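Local coordinates for protein DyP2 (PDB 4G2C) that is a haem-dependent dye-decolorising peroxidase that probably oxidises dyes and lignin-related compounds and also binds manganese, at residues Leu90-Ser93 against Gln99-Glu102; Gly197-Leu202 against Phe273-Gln278; Cys345-His350 against Ala428-Pro433. One frame throughout, in Å; residues are numbered along the deposited sequence.

Overall arrangement
The three contacts follow one another along the chain and run from the N-terminal half of the fold to the haem. Interaction 1 joins the middle of helix 94-107 to the loop before it, at the surface of the DyP alpha+beta domain. Interaction 2, its centre about 25 Å away, lies in the interior, where strand 193-205 of that domain's sheet faces strand 267-278 of the second sheet. Interaction 3 is centred about 29 Å from interaction 2, among loops. It lies across the chain's centre from interaction 1, their centres about 40 Å apart. Interactions 2 and 3 both reach the haem: residues 273-278 touch the porphyrin rim, whereas residues 345-350 supply the iron ligand.

Interaction 1 of 3, residues Leu90-Ser93 against Gln99-Glu102; sequences LMKS and QEVE
Lys92 and Glu100, reaching out from opposite directions, form a salt bridge, with NZ of Lys92 2.9 Å from OE1 of Glu100. Both belong to the DyP alpha+beta domain: Lys92 sits in the short loop between helices 77-88 and 94-107, and Glu100 lies on the second of these. The ammonium approaches OE1 on its syn side, tilted 25° out of the carboxylate plane. Glu100 OE2 lies much farther from Lys92 NZ, at 4.0 Å, so one oxygen takes the bond. Lys92 NZ is shared further, for it also hydrogen-bonds to His62 NE2, Thr112 OG1 and the carbonyl of Pro113, while Glu100 OE2 pairs with the same Thr112 hydroxyl. Thr112 therefore ties the two charged ends together, and the cluster joins the loop and the helix to the chain that leads into strand 114-119.

Long side chains suit these two positions because the backbones are far apart, with 10.4 Å between the CA atoms of Lys92 and Glu100. Lys92 CG stands between its backbone N and carbonyl carbon (chi1 64°), and from there the chain runs extended toward the helix. Glu100 is also extended beyond CG, which lies beside the backbone N (chi1 -68°). The contact is polar and small, burying 77 Å² in all, with few carbons involved: Lys92 CE passes 3.7 Å from Glu100 OE1. The neighbouring Met91 packs on Leu487 and Leu490 of helix 487-491 and on Leu115 of strand 114-119. Serine suits the following place, the N-cap of helix 94-107, since its short side chain can reach forward to an amide of the first turn: Ser93 OG accepts a hydrogen bond from Thr96 N.

Interaction 2 of 3, residues Gly197-Leu202 against Phe273-Gln278; sequences GEESGL and FRKLEQ. With HEM (protoporphyrin IX containing Fe), chain C.
Glu199 and Lys275 reach each other by contrasting routes. The lysine chain is extended beyond CG, which stands opposite its backbone N, so that the ammonium is carried the full length of the side chain. The glutamate instead bends at chi2 (-78°), and the two side chains cross at about a right angle. Lys275 NZ lies 3.0 Å from Glu199 OE1, on that oxygen's syn side and 16° out of the carboxylate plane; a second bond from Lys275 NZ to Glu199 OE2, at 3.3 Å, is weak. CG of Glu199, beside its backbone N, lies 4.2 Å from CZ of Phe273, and the carboxylate plane is only moderately turned from that of the ring.

The pair links two antiparallel sheets, as in the DyP fold of two ferredoxin-like alpha+beta halves: Glu199 is on strand 193-205 of the N-terminal half, Lys275 on strand 267-278 of the second sheet. A buried carboxylate needs several donors, and OE2 of Glu199 also bonds to Tyr160 OH and His159 NE2. Lys275 has a second salt bridge, to Glu157, and a cation-pi contact with Tyr380. A leucine in place of Glu199 would probably leave Tyr160 and His159 without their common acceptor and the Lys275 ammonium short of one carboxylate. Phe273, an apolar neighbour to this network, meets Phe71 edge-to-face.

Further along strand 267-278 the haem is reached: Leu276 CD1 packs 3.8 Å from the vinyl carbon CAB, and the extended Gln278 brings NE2 to 3.4 Å from methyl CMB, where that amide also donates to Glu213.

Interaction 3 of 3, residues Cys345-His350 against Ala428-Pro433; sequences CPFHAH and AFPFPP. With HEM (protoporphyrin IX containing Fe), chain C; ACT (acetate ion), chain I.
Phe347 and Pro430 bring the two irregular segments closest, their CA atoms 6.5 Å apart. Residues Pro346 to Ala349 form a type I turn, closed by Ala349 N bonding to Pro346 O over 3.1 Å. On the other side the Phe429-Pro430 peptide is cis, and Pro430 CB sits over the centre of the Phe429 ring, an arrangement common where an aromatic residue precedes a cis-proline. Pro430 CD approaches the carbonyl O of Phe347 to 3.4 Å.

The turn leads into helix 350-354, with Ala349 as its N-cap residue and His350 as the proximal haem ligand. His350 NE2 binds the iron at 2.1 Å, and its ND1 is hydrogen-bonded to Asp441, a histidine-acid pair as in other DyP peroxidases.

Phe347 carries the packing. With CG beside the backbone N (chi1 -64°), its ring is swung against Pro432 and Pro433, whose rigid rings offer compact apolar surfaces. Pro432 CB lies over one face, 3.9 Å from the ring centroid and 23° off the normal, a CH-pi contact displaced toward the rim at CE2 and CZ. Pro433 CD meets Phe347 CZ obliquely at 3.7 Å, while Pro430 packs lower down, its CG 4.1 Å from Phe347 CB. The amide N of Phe347 donates to OXT of an acetate, probably from the crystallisation liquor, over 3.1 Å at 158°.

Interaction 1 of 3, residues Leu90-Ser93 against Gln99-Glu102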
loop_
_atom_site.group_PDB
_atom_site.type_symbol
_atom_site.label_atom_id
_atom_site.label_comp_id
_atom_site.label_asym_id
_atom_site.label_seq_id
_atom_site.Cartn_x
_atom_site.Cartn_y
_atom_site.Cartn_z
ATOM N N LEU A 90 23.167 -8.212 -7.767
ATOM C CA LEU A 90 22.165 -8.062 -8.824
ATOM C C LEU A 90 21.283 -6.838 -8.620
ATOM O O LEU A 90 20.306 -6.634 -9.351
ATOM C CB LEU A 90 21.286 -9.309 -8.917
ATOM C CG LEU A 90 22.049 -10.619 -9.165
ATOM C CD1 LEU A 90 21.095 -11.800 -9.183
ATOM C CD2 LEU A 90 22.879 -10.551 -10.465
ATOM N N MET A 91 21.630 -6.017 -7.638
ATOM C CA MET A 91 20.738 -4.942 -7.209
ATOM C C MET A 91 21.182 -3.562 -7.672
ATOM O O MET A 91 22.361 -3.230 -7.627
ATOM C CB MET A 91 20.570 -4.977 -5.686
ATOM C CG MET A 91 19.913 -6.261 -5.204
ATOM S SD MET A 91 19.896 -6.476 -3.418
ATOM C CE MET A 91 18.759 -5.158 -2.959
ATOM N N LYS A 92 20.221 -2.760 -8.119
ATOM C CA LYS A 92 20.501 -1.375 -8.447
ATOM C C LYS A 92 20.093 -0.470 -7.271
ATOM O O LYS A 92 19.305 -0.872 -6.406
ATOM C CB LYS A 92 19.778 -0.993 -9.737
ATOM C CG LYS A 92 18.261 -1.036 -9.621
ATOM C CD LYS A 92 17.578 -0.826 -10.965
ATOM C CE LYS A 92 16.071 -0.684 -10.794
ATOM N NZ LYS A 92 15.329 -0.961 -12.059
ATOM N N SER A 93 20.634 0.746 -7.232
ATOM C CA SER A 93 20.363 1.660 -6.121
ATOM C C SER A 93 19.141 2.519 -6.395
ATOM O O SER A 93 18.687 2.637 -7.535
ATOM C CB SER A 93 21.544 2.598 -5.915
ATOM O OG SER A 93 21.772 3.325 -7.111
ATOM N N GLN A 99 17.245 7.622 -12.112
ATOM C CA GLN A 99 17.824 7.952 -13.399
ATOM C C GLN A 99 17.059 7.217 -14.474
ATOM O O GLN A 99 16.666 7.800 -15.483
ATOM C CB GLN A 99 19.285 7.516 -13.420
ATOM C CG GLN A 99 20.202 8.427 -14.195
ATOM C CD GLN A 99 21.658 8.246 -13.783
ATOM O OE1 GLN A 99 21.982 8.210 -12.589
ATOM N NE2 GLN A 99 22.537 8.134 -14.768
ATOM N N GLU A 100 16.827 5.930 -14.254
ATOM C CA GLU A 100 16.025 5.161 -15.201
ATOM C C GLU A 100 14.650 5.811 -15.375
ATOM O O GLU A 100 14.196 6.010 -16.502
ATOM C CB GLU A 100 15.903 3.696 -14.775
ATOM C CG GLU A 100 17.206 2.900 -14.852
ATOM C CD GLU A 100 17.035 1.435 -14.440
ATOM O OE1 GLU A 100 15.925 1.027 -14.024
ATOM O OE2 GLU A 100 18.018 0.681 -14.537
ATOM N N VAL A 101 13.989 6.157 -14.271
ATOM C CA VAL A 101 12.681 6.827 -14.384
ATOM C C VAL A 101 12.772 8.098 -15.246
ATOM O O VAL A 101 12.043 8.256 -16.221
ATOM C CB VAL A 101 12.036 7.115 -13.013
ATOM C CG1 VAL A 101 10.849 8.068 -13.167
ATOM C CG2 VAL A 101 11.587 5.809 -12.352
ATOM N N GLU A 102 13.698 8.981 -14.905
ATOM C CA GLU A 102 13.921 10.185 -15.700
ATOM C C GLU A 102 14.179 9.858 -17.183
ATOM O O GLU A 102 13.634 10.512 -18.076
ATOM C CB GLU A 102 15.084 11.000 -15.119
ATOM C CG GLU A 102 14.966 12.498 -15.335
ATOM C CD GLU A 102 13.707 13.078 -14.711
ATOM O OE1 GLU A 102 13.216 12.512 -13.706
ATOM O OE2 GLU A 102 13.206 14.105 -15.226
#

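Interaction 2 of 3, residues Gly197-Leu202 against Phe273-Gln278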
loop_
_atom_site.group_PDB
_atom_site.type_symbol
_atom_site.label_atom_id
_atom_site.label_comp_id
_atom_site.label_asym_id
_atom_site.label_seq_id
_atom_site.Cartn_x
_atom_site.Cartn_y
_atom_site.Cartn_z
ATOM N N GLY A 197 7.432 -20.191 0.203
ATOM C CA GLY A 197 6.214 -19.654 -0.382
ATOM C C GLY A 197 6.482 -18.692 -1.513
ATOM O O GLY A 197 7.545 -18.074 -1.569
ATOM N N GLU A 198 5.511 -18.559 -2.414
ATOM C CA GLU A 198 5.632 -17.661 -3.557
ATOM C C GLU A 198 4.278 -17.035 -3.883
ATOM O O GLU A 198 3.245 -17.636 -3.622
ATOM C CB GLU A 198 6.165 -18.427 -4.770
ATOM C CG GLU A 198 6.160 -17.640 -6.070
ATOM C CD GLU A 198 6.979 -18.304 -7.185
ATOM O OE1 GLU A 198 7.543 -19.400 -6.963
ATOM O OE2 GLU A 198 7.049 -17.724 -8.291
ATOM N N GLU A 199 4.286 -15.820 -4.428
ATOM C CA GLU A 199 3.062 -15.193 -4.929
ATOM C C GLU A 199 3.389 -14.506 -6.253
ATOM O O GLU A 199 4.545 -14.164 -6.514
ATOM C CB GLU A 199 2.496 -14.151 -3.936
ATOM C CG GLU A 199 2.264 -14.646 -2.500
ATOM C CD GLU A 199 1.001 -15.482 -2.337
ATOM O OE1 GLU A 199 0.209 -15.566 -3.303
ATOM O OE2 GLU A 199 0.800 -16.059 -1.237
ATOM N N SER A 200 2.378 -14.301 -7.084
ATOM C CA SER A 200 2.564 -13.560 -8.326
ATOM C C SER A 200 1.589 -12.386 -8.377
ATOM O O SER A 200 0.387 -12.542 -8.145
ATOM C CB SER A 200 2.382 -14.469 -9.549
ATOM O OG SER A 200 3.161 -15.663 -9.420
ATOM N N GLY A 201 2.125 -11.205 -8.664
ATOM C CA GLY A 201 1.307 -10.025 -8.829
ATOM C C GLY A 201 1.087 -9.732 -10.305
ATOM O O GLY A 201 1.989 -9.866 -11.131
ATOM N N LEU A 202 -0.128 -9.332 -10.636
ATOM C CA LEU A 202 -0.464 -8.973 -12.007
ATOM C C LEU A 202 -1.228 -7.664 -11.948
ATOM O O LEU A 202 -2.323 -7.603 -11.368
ATOM C CB LEU A 202 -1.321 -10.064 -12.654
ATOM C CG LEU A 202 -1.832 -9.757 -14.063
ATOM C CD1 LEU A 202 -0.691 -9.819 -15.084
ATOM C CD2 LEU A 202 -2.999 -10.677 -14.453
ATOM N N PHE A 273 3.916 -6.878 4.314
ATOM C CA PHE A 273 3.294 -7.701 3.271
ATOM C C PHE A 273 2.061 -8.397 3.843
ATOM O O PHE A 273 2.155 -9.098 4.854
ATOM C CB PHE A 273 4.273 -8.747 2.707
ATOM C CG PHE A 273 3.716 -9.518 1.541
ATOM C CD1 PHE A 273 2.762 -10.504 1.739
ATOM C CD2 PHE A 273 4.117 -9.234 0.244
ATOM C CE1 PHE A 273 2.220 -11.203 0.661
ATOM C CE2 PHE A 273 3.586 -9.929 -0.836
ATOM C CZ PHE A 273 2.638 -10.914 -0.622
ATOM N N ARG A 274 0.904 -8.183 3.216
ATOM C CA ARG A 274 -0.344 -8.839 3.626
ATOM C C ARG A 274 -1.154 -9.268 2.389
ATOM O O ARG A 274 -1.508 -8.429 1.554
ATOM C CB ARG A 274 -1.207 -7.895 4.471
ATOM C CG ARG A 274 -0.867 -7.798 5.952
ATOM C CD ARG A 274 -1.455 -6.519 6.584
ATOM N NE ARG A 274 -2.891 -6.618 6.870
ATOM C CZ ARG A 274 -3.374 -7.179 7.976
ATOM N NH1 ARG A 274 -2.533 -7.674 8.868
ATOM N NH2 ARG A 274 -4.683 -7.249 8.199
ATOM N N LYS A 275 -1.460 -10.562 2.282
ATOM C CA LYS A 275 -2.257 -11.076 1.163
ATOM C C LYS A 275 -3.722 -10.922 1.515
ATOM O O LYS A 275 -4.200 -11.512 2.494
ATOM C CB LYS A 275 -1.940 -12.554 0.888
ATOM C CG LYS A 275 -2.505 -13.094 -0.426
ATOM C CD LYS A 275 -2.278 -14.596 -0.545
ATOM C CE LYS A 275 -2.728 -15.132 -1.907
ATOM N NZ LYS A 275 -2.331 -16.552 -2.154
ATOM N N LEU A 276 -4.425 -10.105 0.731
ATOM C CA LEU A 276 -5.806 -9.748 1.034
ATOM C C LEU A 276 -6.706 -10.249 -0.082
ATOM O O LEU A 276 -6.637 -9.778 -1.218
ATOM C CB LEU A 276 -5.953 -8.225 1.187
ATOM C CG LEU A 276 -4.982 -7.578 2.180
ATOM C CD1 LEU A 276 -5.086 -6.053 2.168
ATOM C CD2 LEU A 276 -5.202 -8.109 3.594
ATOM N N GLU A 277 -7.552 -11.210 0.244
ATOM C CA GLU A 277 -8.453 -11.752 -0.753
ATOM C C GLU A 277 -9.672 -10.860 -0.893
ATOM O O GLU A 277 -10.258 -10.418 0.101
ATOM C CB GLU A 277 -8.872 -13.179 -0.393
ATOM C CG GLU A 277 -9.541 -13.914 -1.556
ATOM C CD GLU A 277 -10.001 -15.300 -1.162
ATOM O OE1 GLU A 277 -10.985 -15.403 -0.398
ATOM O OE2 GLU A 277 -9.375 -16.281 -1.611
ATOM N N GLN A 278 -10.050 -10.605 -2.139
ATOM C CA GLN A 278 -11.209 -9.782 -2.460
ATOM C C GLN A 278 -12.376 -10.605 -3.035
ATOM O O GLN A 278 -12.281 -11.140 -4.138
ATOM C CB GLN A 278 -10.807 -8.726 -3.487
ATOM C CG GLN A 278 -9.758 -7.725 -2.998
ATOM C CD GLN A 278 -9.493 -6.643 -4.034
ATOM O OE1 GLN A 278 -8.523 -6.715 -4.796
ATOM N NE2 GLN A 278 -10.357 -5.644 -4.075
HETATM C CHA HEM C . -6.531 4.467 -1.111
HETATM C CHB HEM C . -8.588 0.186 -2.143
HETATM C CHC HEM C . -6.188 -1.917 1.519
HETATM C CHD HEM C . -4.783 2.470 3.002
HETATM C C1A HEM C . -7.284 3.493 -1.722
HETATM C C2A HEM C . -8.106 3.686 -2.899
HETATM C C3A HEM C . -8.665 2.502 -3.179
HETATM C C4A HEM C . -8.218 1.526 -2.199
HETATM C CMA HEM C . -9.625 2.201 -4.342
HETATM C CAA HEM C . -8.274 5.029 -3.662
HETATM C CBA HEM C . -7.122 5.195 -4.658
HETATM C CGA HEM C . -5.902 5.816 -4.016
HETATM O O1A HEM C . -6.001 6.898 -3.409
HETATM O O2A HEM C . -4.802 5.234 -4.107
HETATM C C1B HEM C . -8.140 -0.775 -1.248
HETATM C C2B HEM C . -8.477 -2.197 -1.220
HETATM C C3B HEM C . -7.801 -2.762 -0.200
HETATM C C4B HEM C . -7.007 -1.738 0.435
HETATM C CMB HEM C . -9.463 -2.898 -2.190
HETATM C CAB HEM C . -7.779 -4.236 0.263
HETATM C CBB HEM C . -8.147 -5.220 -0.560
HETATM C C1C HEM C . -5.664 -0.899 2.284
HETATM C C2C HEM C . -5.056 -1.045 3.597
HETATM C C3C HEM C . -4.653 0.174 3.992
HETATM C C4C HEM C . -5.001 1.118 2.949
HETATM C CMC HEM C . -4.871 -2.382 4.370
HETATM C CAC HEM C . -3.982 0.555 5.334
HETATM C CBC HEM C . -4.086 -0.231 6.417
HETATM C C1D HEM C . -5.068 3.393 2.019
HETATM C C2D HEM C . -4.605 4.756 2.034
HETATM C C3D HEM C . -5.143 5.351 0.742
HETATM C C4D HEM C . -5.882 4.317 0.088
HETATM C CMD HEM C . -3.745 5.434 3.114
HETATM C CAD HEM C . -4.987 6.771 0.236
HETATM C CBD HEM C . -5.953 7.574 1.084
HETATM C CGD HEM C . -5.694 9.003 0.693
HETATM O O1D HEM C . -4.520 9.441 0.819
HETATM O O2D HEM C . -6.657 9.662 0.217
HETATM N NA HEM C . -7.365 2.177 -1.330
HETATM N NB HEM C . -7.241 -0.546 -0.225
HETATM N NC HEM C . -5.615 0.438 1.920
HETATM N ND HEM C . -5.811 3.181 0.862
HETATM FE FE HEM C . -6.703 1.299 0.369
#

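Interaction 3 of 3, residues Cys345-His350 against Ala428-Pro433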
loop_
_atom_site.group_PDB
_atom_site.type_symbol
_atom_site.label_atom_id
_atom_site.label_comp_id
_atom_site.label_asym_id
_atom_site.label_seq_id
_atom_site.Cartn_x
_atom_site.Cartn_y
_atom_site.Cartn_z
ATOM N N CYS A 345 -18.758 13.067 0.896
ATOM C CA CYS A 345 -18.038 11.839 1.222
ATOM C C CYS A 345 -18.297 11.484 2.680
ATOM O O CYS A 345 -17.987 12.273 3.580
ATOM C CB CYS A 345 -16.537 11.994 1.000
ATOM S SG CYS A 345 -15.615 10.451 1.313
ATOM N N PRO A 346 -18.868 10.293 2.919
ATOM C CA PRO A 346 -19.209 9.840 4.273
ATOM C C PRO A 346 -17.942 9.698 5.116
ATOM O O PRO A 346 -16.890 9.389 4.565
ATOM C CB PRO A 346 -19.841 8.456 4.039
ATOM C CG PRO A 346 -20.113 8.376 2.543
ATOM C CD PRO A 346 -19.090 9.245 1.907
ATOM N N PHE A 347 -18.047 9.916 6.426
ATOM C CA PHE A 347 -16.890 9.822 7.329
ATOM C C PHE A 347 -16.196 8.473 7.230
ATOM O O PHE A 347 -14.969 8.368 7.347
ATOM C CB PHE A 347 -17.325 10.058 8.777
ATOM C CG PHE A 347 -17.858 11.444 9.035
ATOM C CD1 PHE A 347 -16.998 12.539 9.071
ATOM C CD2 PHE A 347 -19.214 11.651 9.267
ATOM C CE1 PHE A 347 -17.485 13.818 9.303
ATOM C CE2 PHE A 347 -19.703 12.920 9.498
ATOM C CZ PHE A 347 -18.835 14.007 9.520
ATOM N N HIS A 348 -16.992 7.431 7.019
ATOM C CA HIS A 348 -16.466 6.075 7.032
ATOM C C HIS A 348 -16.016 5.545 5.671
ATOM O O HIS A 348 -15.642 4.375 5.579
ATOM C CB HIS A 348 -17.491 5.120 7.650
ATOM C CG HIS A 348 -18.900 5.419 7.250
ATOM N ND1 HIS A 348 -19.364 5.232 5.966
ATOM C CD2 HIS A 348 -19.938 5.925 7.958
ATOM C CE1 HIS A 348 -20.635 5.592 5.905
ATOM N NE2 HIS A 348 -21.004 6.022 7.098
ATOM N N ALA A 349 -16.064 6.372 4.621
ATOM C CA ALA A 349 -15.528 5.942 3.323
ATOM C C ALA A 349 -14.053 5.555 3.491
ATOM O O ALA A 349 -13.348 6.134 4.318
ATOM C CB ALA A 349 -15.694 7.029 2.260
ATOM N N HIS A 350 -13.585 4.581 2.716
ATOM C CA HIS A 350 -12.241 4.016 2.913
ATOM C C HIS A 350 -11.100 5.053 2.974
ATOM O O HIS A 350 -10.290 5.051 3.910
ATOM C CB HIS A 350 -11.962 2.971 1.829
ATOM C CG HIS A 350 -10.567 2.403 1.845
ATOM N ND1 HIS A 350 -10.019 1.767 2.940
ATOM C CD2 HIS A 350 -9.633 2.329 0.864
ATOM C CE1 HIS A 350 -8.795 1.361 2.649
ATOM N NE2 HIS A 350 -8.544 1.675 1.389
ATOM N N ALA A 428 -15.187 4.784 16.244
ATOM C CA ALA A 428 -15.271 6.194 16.634
ATOM C C ALA A 428 -14.636 7.191 15.648
ATOM O O ALA A 428 -14.900 8.393 15.729
ATOM C CB ALA A 428 -14.683 6.394 18.020
ATOM N N PHE A 429 -13.805 6.700 14.729
ATOM C CA PHE A 429 -12.954 7.579 13.926
ATOM C C PHE A 429 -13.403 7.610 12.483
ATOM O O PHE A 429 -13.869 6.599 11.964
ATOM C CB PHE A 429 -11.498 7.104 14.010
ATOM C CG PHE A 429 -10.512 8.049 13.402
ATOM C CD1 PHE A 429 -9.995 9.101 14.148
ATOM C CD2 PHE A 429 -10.092 7.888 12.080
ATOM C CE1 PHE A 429 -9.087 9.981 13.590
ATOM C CE2 PHE A 429 -9.164 8.762 11.510
ATOM C CZ PHE A 429 -8.657 9.803 12.267
ATOM N N PRO A 430 -13.293 8.781 11.835
ATOM C CA PRO A 430 -12.865 10.051 12.442
ATOM C C PRO A 430 -14.012 10.721 13.221
ATOM O O PRO A 430 -15.152 10.251 13.155
ATOM C CB PRO A 430 -12.488 10.901 11.224
ATOM C CG PRO A 430 -13.434 10.440 10.165
ATOM C CD PRO A 430 -13.603 8.939 10.401
ATOM N N PHE A 431 -13.721 11.794 13.955
ATOM C CA PHE A 431 -14.724 12.382 14.854
ATOM C C PHE A 431 -15.682 13.262 14.083
ATOM O O PHE A 431 -15.276 14.285 13.536
ATOM C CB PHE A 431 -14.053 13.217 15.940
ATOM C CG PHE A 431 -13.191 12.419 16.872
ATOM C CD1 PHE A 431 -13.140 11.042 16.780
ATOM C CD2 PHE A 431 -12.456 13.047 17.853
ATOM C CE1 PHE A 431 -12.348 10.298 17.647
ATOM C CE2 PHE A 431 -11.661 12.312 18.730
ATOM C CZ PHE A 431 -11.610 10.935 18.628
ATOM N N PRO A 432 -16.960 12.869 14.011
ATOM C CA PRO A 432 -17.896 13.794 13.352
ATOM C C PRO A 432 -18.204 14.946 14.300
ATOM O O PRO A 432 -18.081 14.771 15.515
ATOM C CB PRO A 432 -19.156 12.944 13.124
ATOM C CG PRO A 432 -18.774 11.515 13.501
ATOM C CD PRO A 432 -17.593 11.602 14.408
ATOM N N PRO A 433 -18.590 16.110 13.758
ATOM C CA PRO A 433 -18.934 17.247 14.629
ATOM C C PRO A 433 -20.049 16.925 15.644
ATOM O O PRO A 433 -20.039 17.511 16.717
ATOM C CB PRO A 433 -19.386 18.345 13.643
ATOM C CG PRO A 433 -18.730 17.979 12.333
ATOM C CD PRO A 433 -18.685 16.448 12.323
HETATM C CHA HEM C . -6.531 4.467 -1.111
HETATM C CHB HEM C . -8.588 0.186 -2.143
HETATM C CHC HEM C . -6.188 -1.917 1.519
HETATM C CHD HEM C . -4.783 2.470 3.002
HETATM C C1A HEM C . -7.284 3.493 -1.722
HETATM C C2A HEM C . -8.106 3.686 -2.899
HETATM C C3A HEM C . -8.665 2.502 -3.179
HETATM C C4A HEM C . -8.218 1.526 -2.199
HETATM C CMA HEM C . -9.625 2.201 -4.342
HETATM C CAA HEM C . -8.274 5.029 -3.662
HETATM C CBA HEM C . -7.122 5.195 -4.658
HETATM C CGA HEM C . -5.902 5.816 -4.016
HETATM O O1A HEM C . -6.001 6.898 -3.409
HETATM O O2A HEM C . -4.802 5.234 -4.107
HETATM C C1B HEM C . -8.140 -0.775 -1.248
HETATM C C2B HEM C . -8.477 -2.197 -1.220
HETATM C C3B HEM C . -7.801 -2.762 -0.200
HETATM C C4B HEM C . -7.007 -1.738 0.435
HETATM C CMB HEM C . -9.463 -2.898 -2.190
HETATM C CAB HEM C . -7.779 -4.236 0.263
HETATM C CBB HEM C . -8.147 -5.220 -0.560
HETATM C C1C HEM C . -5.664 -0.899 2.284
HETATM C C2C HEM C . -5.056 -1.045 3.597
HETATM C C3C HEM C . -4.653 0.174 3.992
HETATM C C4C HEM C . -5.001 1.118 2.949
HETATM C CMC HEM C . -4.871 -2.382 4.370
HETATM C CAC HEM C . -3.982 0.555 5.334
HETATM C CBC HEM C . -4.086 -0.231 6.417
HETATM C C1D HEM C . -5.068 3.393 2.019
HETATM C C2D HEM C . -4.605 4.756 2.034
HETATM C C3D HEM C . -5.143 5.351 0.742
HETATM C C4D HEM C . -5.882 4.317 0.088
HETATM C CMD HEM C . -3.745 5.434 3.114
HETATM C CAD HEM C . -4.987 6.771 0.236
HETATM C CBD HEM C . -5.953 7.574 1.084
HETATM C CGD HEM C . -5.694 9.003 0.693
HETATM O O1D HEM C . -4.520 9.441 0.819
HETATM O O2D HEM C . -6.657 9.662 0.217
HETATM N NA HEM C . -7.365 2.177 -1.330
HETATM N NB HEM C . -7.241 -0.546 -0.225
HETATM N NC HEM C . -5.615 0.438 1.920
HETATM N ND HEM C . -5.811 3.181 0.862
HETATM FE FE HEM C . -6.703 1.299 0.369
HETATM C C ACT I . -22.268 10.119 6.602
HETATM O O ACT I . -23.179 10.771 7.189
HETATM O OXT ACT I . -21.104 10.082 7.102
HETATM C CH3 ACT I . -22.551 9.399 5.318
#